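Local coordinates for histidine triad (HIT) protein (Sinorhizobium meliloti, PDB 3NRD) that probably binds nucleotides as a member of the histidine triad (HIT) family and may act on them as a hydrolase or transferase, at the interface of chains A and B. Sequence-based numbering; all coordinates share one arbitrary frame. Chains: chain A/B, histidine triad (HIT) protein.

Contact 1: the interface of chains A and B. Residues chain A 79-81, 99, 106-107; chain B 85, 87.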
ATOM      1  N   LYS A  79      11.664   8.691  -0.790  1.00 21.92           N
ATOM      2  CA  LYS A  79      10.261   8.332  -0.666  1.00 21.40           C
ATOM      3  C   LYS A  79      10.087   6.877  -0.265  1.00 20.36           C
ATOM      4  O   LYS A  79      10.782   5.987  -0.784  1.00 20.96           O
ATOM      5  CB  LYS A  79       9.540   8.586  -1.990  1.00 21.77           C
ATOM      6  CG  LYS A  79       8.014   8.515  -1.947  1.00 21.51           C
ATOM      7  CD  LYS A  79       7.395   9.694  -1.190  1.00 23.13           C
ATOM      8  CE  LYS A  79       5.875   9.550  -1.092  1.00 21.07           C
ATOM      9  NZ  LYS A  79       5.465   8.420  -0.242  1.00 19.05           N
ATOM     10  N   ILE A  80       9.171   6.635   0.660  1.00 18.90           N
ATOM     11  CA  ILE A  80       8.734   5.295   0.985  1.00 18.43           C
ATOM     12  C   ILE A  80       7.490   4.936   0.163  1.00 18.23           C
ATOM     13  O   ILE A  80       6.624   5.795  -0.051  1.00 18.24           O
ATOM     14  CB  ILE A  80       8.406   5.154   2.490  1.00 18.72           C
ATOM     15  CG1 ILE A  80       9.655   5.407   3.361  1.00 20.45           C
ATOM     16  CG2 ILE A  80       7.859   3.760   2.829  1.00 17.03           C
ATOM     17  CD1 ILE A  80      10.774   4.364   3.189  1.00 20.23           C
ATOM     18  N   ASN A  81       7.421   3.677  -0.295  1.00 17.98           N
ATOM     19  CA  ASN A  81       6.244   3.092  -0.917  1.00 17.97           C
ATOM     20  C   ASN A  81       5.740   1.986   0.008  1.00 17.49           C
ATOM     21  O   ASN A  81       6.529   1.163   0.429  1.00 17.83           O
ATOM     22  CB  ASN A  81       6.546   2.472  -2.278  1.00 18.37           C
ATOM     23  CG  ASN A  81       6.968   3.482  -3.345  1.00 18.64           C
ATOM     24  OD1 ASN A  81       7.411   3.073  -4.402  1.00 18.71           O
ATOM     25  ND2 ASN A  81       6.833   4.780  -3.076  1.00 19.13           N
ATOM     26  N   ARG A  99      12.674   4.222  -1.663  1.00 19.86           N
ATOM     27  CA  ARG A  99      12.839   4.623  -3.062  1.00 20.75           C
ATOM     28  C   ARG A  99      13.548   5.966  -3.238  1.00 22.75           C
ATOM     29  O   ARG A  99      13.543   6.829  -2.348  1.00 22.60           O
ATOM     30  CB  ARG A  99      11.505   4.782  -3.774  1.00 20.30           C
ATOM     31  CG  ARG A  99      10.564   3.631  -3.692  1.00 20.19           C
ATOM     32  CD  ARG A  99      11.040   2.412  -4.409  1.00 20.78           C
ATOM     33  NE  ARG A  99      11.334   2.607  -5.828  1.00 22.17           N
ATOM     34  CZ  ARG A  99      10.486   2.518  -6.846  1.00 20.50           C
ATOM     35  NH1 ARG A  99       9.195   2.268  -6.661  1.00 21.74           N
ATOM     36  NH2 ARG A  99      10.956   2.671  -8.088  1.00 20.69           N
ATOM     37  N   TRP A 106      12.307   3.564 -11.337  1.00 24.57           N
ATOM     38  CA  TRP A 106      11.768   4.824 -10.890  1.00 24.77           C
ATOM     39  C   TRP A 106      11.151   5.565 -12.073  1.00 25.71           C
ATOM     40  O   TRP A 106      11.766   5.602 -13.149  1.00 25.93           O
ATOM     41  CB  TRP A 106      12.859   5.705 -10.294  1.00 25.29           C
ATOM     42  CG  TRP A 106      12.357   7.036  -9.901  1.00 25.77           C
ATOM     43  CD1 TRP A 106      12.296   8.175 -10.681  1.00 26.23           C
ATOM     44  CD2 TRP A 106      11.832   7.393  -8.638  1.00 24.20           C
ATOM     45  NE1 TRP A 106      11.774   9.208  -9.957  1.00 24.38           N
ATOM     46  CE2 TRP A 106      11.472   8.756  -8.702  1.00 24.47           C
ATOM     47  CE3 TRP A 106      11.628   6.697  -7.451  1.00 24.04           C
ATOM     48  CZ2 TRP A 106      10.926   9.441  -7.608  1.00 25.20           C
ATOM     49  CZ3 TRP A 106      11.093   7.377  -6.369  1.00 23.51           C
ATOM     50  CH2 TRP A 106      10.742   8.728  -6.458  1.00 23.92           C
ATOM     51  N   PRO A 107       9.945   6.154 -11.891  1.00 25.62           N
ATOM     52  CA  PRO A 107       9.080   6.210 -10.718  1.00 24.99           C
ATOM     53  C   PRO A 107       8.053   5.071 -10.600  1.00 24.49           C
ATOM     54  O   PRO A 107       7.178   5.145  -9.734  1.00 25.44           O
ATOM     55  CB  PRO A 107       8.359   7.553 -10.911  1.00 26.02           C
ATOM     56  CG  PRO A 107       8.180   7.651 -12.344  1.00 25.87           C
ATOM     57  CD  PRO A 107       9.361   6.931 -12.994  1.00 26.47           C
TER
ATOM     58  N   LEU B  85       2.141   5.169  -2.689  1.00 20.02           N
ATOM     59  CA  LEU B  85       3.404   5.147  -3.407  1.00 20.87           C
ATOM     60  C   LEU B  85       3.942   6.585  -3.435  1.00 21.37           C
ATOM     61  O   LEU B  85       4.837   6.938  -2.641  1.00 20.83           O
ATOM     62  CB  LEU B  85       3.240   4.488  -4.806  1.00 21.79           C
ATOM     63  CG  LEU B  85       2.502   3.145  -4.914  1.00 22.33           C
ATOM     64  CD1 LEU B  85       2.509   2.720  -6.359  1.00 23.26           C
ATOM     65  CD2 LEU B  85       3.108   2.043  -4.020  1.00 21.18           C
ATOM     66  N   ASN B  87       5.536   8.415  -5.884  1.00 22.72           N
ATOM     67  CA  ASN B  87       6.763   8.733  -6.606  1.00 24.57           C
ATOM     68  C   ASN B  87       6.517   9.773  -7.707  1.00 25.31           C
ATOM     69  O   ASN B  87       7.419  10.561  -8.016  1.00 26.38           O
ATOM     70  CB  ASN B  87       7.412   7.473  -7.178  1.00 25.14           C
ATOM     71  CG  ASN B  87       7.593   6.380  -6.127  1.00 27.06           C
ATOM     72  OD1 ASN B  87       7.903   6.670  -4.976  1.00 26.90           O
ATOM     73  ND2 ASN B  87       7.395   5.122  -6.525  1.00 25.13           N
TER
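B:Asn87 and A:Asn81 pair their side-chain amides across the interface of two HIT proteins. Each chain is the C-terminal, HIT-domain part of a longer protein. HIT proteins commonly dimerise, and this patch, one of two twins in a two-fold symmetric interface, probably belongs to such a dimer. Hydrogen bonds between the side-chain amides come first. A:Asn81 ND2 gives a nearly straight bond to B:Asn87 OD1 at 2.9 Å. The return bond runs from B:Asn87 ND2 to A:Asn81 OD1 at 3.0 Å. The two side chains approach head-on, with their amide planes 37° apart, so the pair is twisted. Each acceptor lies in the donor's amide plane, while each donor is tilted from the acceptor's carbonyl plane. A:Arg99 NH1 also reaches A:Asn81 OD1, at 3.0 Å. This second donor helps fix which way the A:Asn81 amide is turned. B:Asn87 ND2 makes a further, longer bond to A:Pro107 O at 3.2 Å, from above that carbonyl plane. A:Pro107 follows a cis peptide bond.

A second group centres on the lysine amine. A:Lys79 NZ donates to B:Leu85 O at 2.9 Å and to A:Ile80 O of its own chain. Its chain bends at chi2 (71°) and again at chi4 (67°), which folds the amine back toward its own strand, 79-84.

Carbon contacts flank the amides. B:Asn87 CB lies over one face of the A:Trp106 six-membered ring, 3.9 Å from its centroid. B:Leu85 CD2 packs against A:Asn81 CB at 3.9 Å.

Contact 2: the interface of chains A and B. Residues chain A 84-87; chain B 79-81.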
ATOM      1  N   ALA A  84      -0.070  -3.286   0.122  1.00 18.84           N
ATOM      2  CA  ALA A  84      -0.716  -4.540   0.567  1.00 19.20           C
ATOM      3  C   ALA A  84      -1.408  -4.988  -0.678  1.00 19.63           C
ATOM      4  O   ALA A  84      -2.399  -4.372  -1.044  1.00 21.11           O
ATOM      5  CB  ALA A  84      -1.713  -4.314   1.710  1.00 18.56           C
ATOM      6  N   LEU A  85      -0.857  -5.987  -1.361  1.00 19.88           N
ATOM      7  CA  LEU A  85      -1.340  -6.430  -2.651  1.00 20.52           C
ATOM      8  C   LEU A  85      -1.932  -7.823  -2.476  1.00 20.77           C
ATOM      9  O   LEU A  85      -3.134  -7.953  -2.316  1.00 20.13           O
ATOM     10  CB  LEU A  85      -0.222  -6.350  -3.725  1.00 20.60           C
ATOM     11  CG  LEU A  85       0.569  -5.014  -3.778  1.00 21.61           C
ATOM     12  CD1 LEU A  85       1.663  -5.035  -4.865  1.00 20.32           C
ATOM     13  CD2 LEU A  85      -0.348  -3.855  -3.990  1.00 18.65           C
ATOM     14  N   GLY A  86      -1.085  -8.854  -2.444  1.00 21.68           N
ATOM     15  CA  GLY A  86      -1.524 -10.186  -2.191  1.00 22.04           C
ATOM     16  C   GLY A  86      -2.249 -10.876  -3.308  1.00 23.60           C
ATOM     17  O   GLY A  86      -3.075 -11.747  -3.040  1.00 23.97           O
ATOM     18  N   ASN A  87      -1.938 -10.528  -4.547  1.00 24.21           N
ATOM     19  CA  ASN A  87      -2.495 -11.255  -5.674  1.00 26.83           C
ATOM     20  C   ASN A  87      -1.761 -12.607  -5.752  1.00 28.34           C
ATOM     21  O   ASN A  87      -2.376 -13.595  -6.082  1.00 29.82           O
ATOM     22  CB  ASN A  87      -2.401 -10.474  -7.002  1.00 26.58           C
ATOM     23  CG  ASN A  87      -3.090  -9.088  -6.943  1.00 26.96           C
ATOM     24  OD1 ASN A  87      -4.044  -8.888  -6.185  1.00 25.36           O
ATOM     25  ND2 ASN A  87      -2.584  -8.128  -7.729  1.00 21.92           N
TER
ATOM     26  N   LYS B  79      -9.583  -9.763  -4.937  1.00 21.46           N
ATOM     27  CA  LYS B  79      -8.591  -9.186  -4.055  1.00 21.45           C
ATOM     28  C   LYS B  79      -8.562  -7.688  -4.191  1.00 20.38           C
ATOM     29  O   LYS B  79      -8.736  -7.142  -5.286  1.00 19.58           O
ATOM     30  CB  LYS B  79      -7.198  -9.774  -4.370  1.00 22.10           C
ATOM     31  CG  LYS B  79      -6.084  -9.494  -3.344  1.00 20.75           C
ATOM     32  CD  LYS B  79      -6.297 -10.216  -1.999  1.00 21.17           C
ATOM     33  CE  LYS B  79      -5.335  -9.745  -0.868  1.00 18.35           C
ATOM     34  NZ  LYS B  79      -5.377  -8.292  -0.621  1.00 20.20           N
ATOM     35  N   ILE B  80      -8.348  -7.021  -3.065  1.00 20.66           N
ATOM     36  CA  ILE B  80      -8.129  -5.594  -3.030  1.00 19.79           C
ATOM     37  C   ILE B  80      -6.635  -5.329  -2.911  1.00 19.57           C
ATOM     38  O   ILE B  80      -5.952  -5.980  -2.107  1.00 20.56           O
ATOM     39  CB  ILE B  80      -8.811  -4.906  -1.840  1.00 19.68           C
ATOM     40  CG1 ILE B  80     -10.322  -5.100  -1.866  1.00 20.50           C
ATOM     41  CG2 ILE B  80      -8.522  -3.421  -1.875  1.00 19.27           C
ATOM     42  CD1 ILE B  80     -11.026  -4.517  -3.054  1.00 20.76           C
ATOM     43  N   ASN B  81      -6.137  -4.380  -3.705  1.00 18.84           N
ATOM     44  CA  ASN B  81      -4.759  -3.907  -3.592  1.00 19.07           C
ATOM     45  C   ASN B  81      -4.737  -2.489  -3.045  1.00 18.90           C
ATOM     46  O   ASN B  81      -5.473  -1.616  -3.525  1.00 19.52           O
ATOM     47  CB  ASN B  81      -4.037  -3.911  -4.942  1.00 18.51           C
ATOM     48  CG  ASN B  81      -3.787  -5.328  -5.507  1.00 20.96           C
ATOM     49  OD1 ASN B  81      -3.267  -5.461  -6.631  1.00 19.86           O
ATOM     50  ND2 ASN B  81      -4.125  -6.369  -4.747  1.00 17.24           N
TER
HETATM   51  O   HOH W   1      -4.872  -4.775   0.183  1.00 23.62           O
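B:Lys79 NZ reaches across to the backbone carbonyl oxygen A:Leu85 O at 2.8 Å. B:Lys79 NZ also binds B:Ile80 O at 2.8 Å, and it lies in the plane of that carbonyl. It therefore ties the loop after strand 79-84 of chain A to the start of strand 79-84 of chain B. The lysine has CG anti to the backbone N (chi1 -168°) and then bends at chi2 and chi4. This curls the chain past A:Gly86 and brings CE beside A:Leu85 O.

B:Asn81 and A:Asn87 exchange hydrogen bonds between their side-chain amides. B:Asn81 ND2 meets A:Asn87 OD1 at 2.9 Å, from above the carbonyl plane. A:Asn87 ND2 meets B:Asn81 OD1 at 3.0 Å, in the carbonyl plane and on a lone pair. The side chains meet roughly perpendicular, yet the amide planes differ by only 29°. Two bonds hold each amide against rotation. A:Leu85 CD2 packs on B:Asn81 CB at 3.8 Å.

Water 1 joins the two backbones. It lies 2.8 Å from both A:Ala84 O and B:Ile80 O, so these two acceptors share one bridging partner. The site links the ends of equivalent strands and probably helps hold the HIT dimer together.

Contact 3: the interface of chains A and B. Residues chain A 72, 79-80; chain B 47-48, 84-86.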
ATOM      1  N   LYS A  72      13.268   4.876   6.106  1.00 22.31           N
ATOM      2  CA  LYS A  72      13.655   6.106   5.440  1.00 23.04           C
ATOM      3  C   LYS A  72      14.882   6.697   6.094  1.00 23.89           C
ATOM      4  O   LYS A  72      15.804   7.136   5.406  1.00 24.13           O
ATOM      5  CB  LYS A  72      12.523   7.135   5.420  1.00 23.83           C
ATOM      6  CG  LYS A  72      12.776   8.311   4.444  1.00 24.48           C
ATOM      7  CD  LYS A  72      11.558   9.288   4.372  1.00 27.87           C
ATOM      8  CE  LYS A  72      11.765  10.521   3.435  1.00 31.02           C
ATOM      9  NZ  LYS A  72      10.438  11.152   2.953  1.00 30.20           N
ATOM     10  N   LYS A  79      11.664   8.691  -0.790  1.00 21.92           N
ATOM     11  CA  LYS A  79      10.261   8.332  -0.666  1.00 21.40           C
ATOM     12  C   LYS A  79      10.087   6.877  -0.265  1.00 20.36           C
ATOM     13  O   LYS A  79      10.782   5.987  -0.784  1.00 20.96           O
ATOM     14  CB  LYS A  79       9.540   8.586  -1.990  1.00 21.77           C
ATOM     15  CG  LYS A  79       8.014   8.515  -1.947  1.00 21.51           C
ATOM     16  CD  LYS A  79       7.395   9.694  -1.190  1.00 23.13           C
ATOM     17  CE  LYS A  79       5.875   9.550  -1.092  1.00 21.07           C
ATOM     18  NZ  LYS A  79       5.465   8.420  -0.242  1.00 19.05           N
ATOM     19  N   ILE A  80       9.171   6.635   0.660  1.00 18.90           N
ATOM     20  CA  ILE A  80       8.734   5.295   0.985  1.00 18.43           C
ATOM     21  C   ILE A  80       7.490   4.936   0.163  1.00 18.23           C
ATOM     22  O   ILE A  80       6.624   5.795  -0.051  1.00 18.24           O
ATOM     23  CB  ILE A  80       8.406   5.154   2.490  1.00 18.72           C
ATOM     24  CG1 ILE A  80       9.655   5.407   3.361  1.00 20.45           C
ATOM     25  CG2 ILE A  80       7.859   3.760   2.829  1.00 17.03           C
ATOM     26  CD1 ILE A  80      10.774   4.364   3.189  1.00 20.23           C
TER
ATOM     27  N   LYS B  47       3.368  14.233   2.536  1.00 23.59           N
ATOM     28  CA  LYS B  47       3.949  13.355   1.518  1.00 24.77           C
ATOM     29  C   LYS B  47       3.952  11.887   1.993  1.00 24.37           C
ATOM     30  O   LYS B  47       3.457  10.998   1.302  1.00 24.87           O
ATOM     31  CB  LYS B  47       5.346  13.860   1.210  1.00 26.29           C
ATOM     32  CG  LYS B  47       6.126  13.102   0.137  1.00 31.20           C
ATOM     33  CD  LYS B  47       7.538  13.707  -0.041  1.00 36.00           C
ATOM     34  CE  LYS B  47       8.663  12.781   0.360  1.00 36.95           C
ATOM     35  NZ  LYS B  47       9.917  13.345  -0.181  1.00 40.68           N
ATOM     36  N   GLU B  48       4.441  11.652   3.200  1.00 24.20           N
ATOM     37  CA  GLU B  48       4.528  10.285   3.740  1.00 23.77           C
ATOM     38  C   GLU B  48       3.414  10.056   4.723  1.00 23.20           C
ATOM     39  O   GLU B  48       3.018  10.982   5.451  1.00 22.19           O
ATOM     40  CB  GLU B  48       5.856  10.079   4.451  1.00 24.13           C
ATOM     41  CG  GLU B  48       7.092  10.378   3.632  1.00 24.49           C
ATOM     42  CD  GLU B  48       7.472   9.292   2.616  1.00 25.56           C
ATOM     43  OE1 GLU B  48       6.661   8.399   2.241  1.00 23.38           O
ATOM     44  OE2 GLU B  48       8.629   9.372   2.172  1.00 26.84           O
ATOM     45  N   ALA B  84       0.259   3.099  -1.084  1.00 19.52           N
ATOM     46  CA  ALA B  84       0.639   4.516  -0.917  1.00 19.60           C
ATOM     47  C   ALA B  84       2.027   4.663  -1.453  1.00 19.59           C
ATOM     48  O   ALA B  84       2.985   4.284  -0.776  1.00 19.75           O
ATOM     49  CB  ALA B  84       0.577   4.930   0.541  1.00 19.44           C
ATOM     50  N   LEU B  85       2.141   5.169  -2.689  1.00 20.02           N
ATOM     51  CA  LEU B  85       3.404   5.147  -3.407  1.00 20.87           C
ATOM     52  C   LEU B  85       3.942   6.585  -3.435  1.00 21.37           C
ATOM     53  O   LEU B  85       4.837   6.938  -2.641  1.00 20.83           O
ATOM     54  CB  LEU B  85       3.240   4.488  -4.806  1.00 21.79           C
ATOM     55  CG  LEU B  85       2.502   3.145  -4.914  1.00 22.33           C
ATOM     56  CD1 LEU B  85       2.509   2.720  -6.359  1.00 23.26           C
ATOM     57  CD2 LEU B  85       3.108   2.043  -4.020  1.00 21.18           C
ATOM     58  N   GLY B  86       3.391   7.429  -4.312  1.00 21.25           N
ATOM     59  CA  GLY B  86       3.721   8.832  -4.318  1.00 21.19           C
ATOM     60  C   GLY B  86       5.066   9.194  -4.914  1.00 21.94           C
ATOM     61  O   GLY B  86       5.653  10.179  -4.513  1.00 21.06           O
TER
HETATM   62  O   HOH W   2       4.273   5.221   1.372  1.00 24.48           O
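A:Lys79 and B:Glu48 lie alongside each other, running opposite ways, and form a salt bridge between the two HIT-family subunits. A:Lys79 NZ meets B:Glu48 OE1 at 2.8 Å, from well above the carboxylate plane. With its bonds to the A:Ile80 and B:Leu85 carbonyls, the amine has three oxygen acceptors around it. The lysine carbons also touch the partner: A:Lys79 CD lies 3.7 Å from B:Lys47 CE, and CE packs on B:Gly86 CA.

B:Glu48 uses its other oxygen, OE2, for two donors. A:Lys72 NZ, at the end of an extended chain from helix 54-75, binds B:Glu48 OE2 at 2.7 Å on the anti lone pair. The backbone N of A:Ile80 binds B:Glu48 OE2 at 3.2 Å on the syn lone pair. The glutamate bends at chi2 (-77°), which turns the carboxylate toward all three donors. The two amines and the backbone N-H would be expected to favour the ionised carboxylate.

B:Lys47 runs antiparallel to A:Lys79 through its aliphatic part. B:Lys47 NZ lies 3.9 Å from A:Lys72 NZ, with both amines near the B:Glu48 carboxylate.

Water 2 bridges the strands, 2.8 Å from A:Ile80 O and 2.7 Å from B:Ala84 O.

Contact 4: the interface of chains A and B. Residues chain A 47-48, 50, 90; chain B 72, 78-80.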
ATOM      1  N   LYS A  47      -6.351 -12.184   4.800  1.00 24.84           N
ATOM      2  CA  LYS A  47      -5.995 -11.829   3.413  0.50 24.82           C
ATOM      3  C   LYS A  47      -6.125 -10.328   3.146  1.00 24.24           C
ATOM      4  O   LYS A  47      -5.225  -9.731   2.547  1.00 24.41           O
ATOM      5  CB  LYS A  47      -6.779 -12.695   2.395  0.50 25.57           C
ATOM      6  CG  LYS A  47      -8.001 -12.088   1.746  0.50 26.56           C
ATOM      7  CD  LYS A  47      -8.747 -13.091   0.844  0.50 28.52           C
ATOM      8  CE  LYS A  47      -8.426 -12.882  -0.625  0.50 27.28           C
ATOM      9  N   GLU A  48      -7.197  -9.697   3.617  1.00 23.61           N
ATOM     10  CA  GLU A  48      -7.360  -8.265   3.457  1.00 22.37           C
ATOM     11  C   GLU A  48      -7.083  -7.583   4.770  1.00 21.64           C
ATOM     12  O   GLU A  48      -7.423  -8.127   5.829  1.00 20.91           O
ATOM     13  CB  GLU A  48      -8.776  -7.897   2.988  1.00 22.49           C
ATOM     14  CG  GLU A  48      -9.316  -8.609   1.734  1.00 24.28           C
ATOM     15  CD  GLU A  48      -8.615  -8.220   0.414  1.00 23.40           C
ATOM     16  OE1 GLU A  48      -7.630  -7.478   0.448  1.00 20.63           O
ATOM     17  OE2 GLU A  48      -9.053  -8.698  -0.658  1.00 23.57           O
ATOM     18  N   PHE A  50      -8.706  -5.244   6.141  1.00 22.11           N
ATOM     19  CA  PHE A  50      -9.965  -5.042   6.867  1.00 23.11           C
ATOM     20  C   PHE A  50     -10.448  -6.254   7.657  1.00 23.23           C
ATOM     21  O   PHE A  50     -11.361  -6.092   8.474  1.00 23.96           O
ATOM     22  CB  PHE A  50     -11.130  -4.512   5.962  1.00 23.75           C
ATOM     23  CG  PHE A  50     -11.566  -5.431   4.846  1.00 24.44           C
ATOM     24  CD1 PHE A  50     -12.367  -6.533   5.087  1.00 26.37           C
ATOM     25  CD2 PHE A  50     -11.221  -5.126   3.530  1.00 26.26           C
ATOM     26  CE1 PHE A  50     -12.783  -7.354   4.051  1.00 27.56           C
ATOM     27  CE2 PHE A  50     -11.655  -5.910   2.482  1.00 27.35           C
ATOM     28  CZ  PHE A  50     -12.445  -7.029   2.734  1.00 28.39           C
ATOM     29  N   ARG A  90      -1.533 -14.836  -0.679  1.00 26.29           N
ATOM     30  CA  ARG A  90      -2.762 -14.298  -0.056  1.00 26.31           C
ATOM     31  C   ARG A  90      -2.659 -13.927   1.409  1.00 24.87           C
ATOM     32  O   ARG A  90      -3.384 -13.059   1.848  1.00 24.94           O
ATOM     33  CB  ARG A  90      -3.936 -15.279  -0.203  1.00 27.67           C
ATOM     34  CG  ARG A  90      -4.504 -15.292  -1.585  1.00 31.14           C
ATOM     35  CD  ARG A  90      -5.203 -13.971  -1.917  1.00 34.89           C
ATOM     36  NE  ARG A  90      -5.250 -13.777  -3.363  1.00 37.19           N
ATOM     37  CZ  ARG A  90      -6.303 -14.025  -4.135  1.00 40.58           C
ATOM     38  NH1 ARG A  90      -7.481 -14.442  -3.641  1.00 41.78           N
ATOM     39  NH2 ARG A  90      -6.169 -13.829  -5.436  1.00 41.74           N
TER
ATOM     40  N   LYS B  72     -14.679  -3.976  -2.480  1.00 22.72           N
ATOM     41  CA  LYS B  72     -14.818  -5.437  -2.722  1.00 23.87           C
ATOM     42  C   LYS B  72     -16.285  -5.848  -2.924  1.00 24.83           C
ATOM     43  O   LYS B  72     -16.607  -6.594  -3.864  1.00 24.22           O
ATOM     44  CB  LYS B  72     -14.166  -6.279  -1.593  1.00 24.45           C
ATOM     45  CG  LYS B  72     -14.026  -7.802  -1.886  1.00 27.22           C
ATOM     46  CD  LYS B  72     -13.042  -8.496  -0.881  1.00 29.66           C
ATOM     47  CE  LYS B  72     -12.920 -10.029  -1.063  1.00 32.09           C
ATOM     48  NZ  LYS B  72     -11.510 -10.540  -0.766  1.00 34.85           N
ATOM     49  N   GLU B  78     -11.876 -10.311  -6.321  1.00 21.84           N
ATOM     50  CA  GLU B  78     -11.156 -11.430  -5.708  0.60 22.29           C
ATOM     51  C   GLU B  78     -10.183 -10.906  -4.644  1.00 21.85           C
ATOM     52  O   GLU B  78      -9.959 -11.523  -3.597  1.00 21.18           O
ATOM     53  CB  GLU B  78     -10.395 -12.193  -6.795  0.60 22.67           C
ATOM     54  CG  GLU B  78      -9.590 -13.366  -6.316  0.60 23.54           C
ATOM     55  CD  GLU B  78      -8.888 -14.148  -7.427  0.60 22.94           C
ATOM     56  OE1 GLU B  78      -9.156 -13.882  -8.625  0.60 23.69           O
ATOM     57  OE2 GLU B  78      -8.045 -15.014  -7.054  0.60 16.49           O
ATOM     58  N   LYS B  79      -9.583  -9.763  -4.937  1.00 21.46           N
ATOM     59  CA  LYS B  79      -8.591  -9.186  -4.055  1.00 21.45           C
ATOM     60  C   LYS B  79      -8.562  -7.688  -4.191  1.00 20.38           C
ATOM     61  O   LYS B  79      -8.736  -7.142  -5.286  1.00 19.58           O
ATOM     62  CB  LYS B  79      -7.198  -9.774  -4.370  1.00 22.10           C
ATOM     63  CG  LYS B  79      -6.084  -9.494  -3.344  1.00 20.75           C
ATOM     64  CD  LYS B  79      -6.297 -10.216  -1.999  1.00 21.17           C
ATOM     65  CE  LYS B  79      -5.335  -9.745  -0.868  1.00 18.35           C
ATOM     66  NZ  LYS B  79      -5.377  -8.292  -0.621  1.00 20.20           N
ATOM     67  N   ILE B  80      -8.348  -7.021  -3.065  1.00 20.66           N
ATOM     68  CA  ILE B  80      -8.129  -5.594  -3.030  1.00 19.79           C
ATOM     69  C   ILE B  80      -6.635  -5.329  -2.911  1.00 19.57           C
ATOM     70  O   ILE B  80      -5.952  -5.980  -2.107  1.00 20.56           O
ATOM     71  CB  ILE B  80      -8.811  -4.906  -1.840  1.00 19.68           C
ATOM     72  CG1 ILE B  80     -10.322  -5.100  -1.866  1.00 20.50           C
ATOM     73  CG2 ILE B  80      -8.522  -3.421  -1.875  1.00 19.27           C
ATOM     74  CD1 ILE B  80     -11.026  -4.517  -3.054  1.00 20.76           C
TER
HETATM   75  O   HOH W   3      -3.791  -7.547   1.394  1.00 22.97           O
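The aliphatic chain of B:Lys79 lies among chain A carbons. B:Lys79 CD sits 3.7 Å from A:Lys47 CE and 3.9 Å from A:Arg90 CD. A:Lys47 is modelled only as far as CE. B:Lys79 CB lies over the centre of the A:Arg90 guanidinium face. B:Lys72 CD meets the edge of the A:Phe50 ring, in its plane, at CZ. A:Glu48 CB lies over one face of that ring, which may help to place the glutamate.

Outward, A:Glu48 takes bonds on both oxygens. B:Lys79 NZ binds A:Glu48 OE1 at 2.6 Å, from above the carboxylate plane. The backbone N of B:Ile80 binds A:Glu48 OE2 at 3.0 Å on the syn side, tilted from the carboxylate plane. B:Lys72 NZ takes the anti lone pair of A:Glu48 OE2 at 3.1 Å. B:Lys79 NZ also binds water 3, which contacts A:Lys47 O.

At the rim, A:Arg90 NH2 forms a salt bridge with B:Glu78 OE2 at 2.7 Å. The side chains meet roughly perpendicular, their flat groups 64° apart. B:Glu78 is extended, with CG anti to the backbone N (chi1 179°), which carries its carboxylate out to the arginine.

The site joins 3-10 helix 49-51 of chain A, and the loops before it and at A:Arg90, to helix 54-75, the loop at B:Glu78 and strand 79-84 of chain B.

The contacts form two clusters related by the two-fold symmetry of the interface. Contacts 1 and 3 have C-alpha centres about 6 Å apart and share A:Lys79, A:Ile80 and B:Leu85. Contacts 2 and 4 are also about 6 Å apart and share B:Lys79 and B:Ile80. Between clusters, the centres lie about 18 to 23 Å apart. Contact 2 is largely the twin of contact 1, and contact 4 that of contact 3. The start of strand 79-84 of chain A meets the partner in contacts 1 and 3, that of chain B in contacts 2 and 4. These two equivalent sites suit a symmetric HIT dimer, although the structure alone does not prove one in solution.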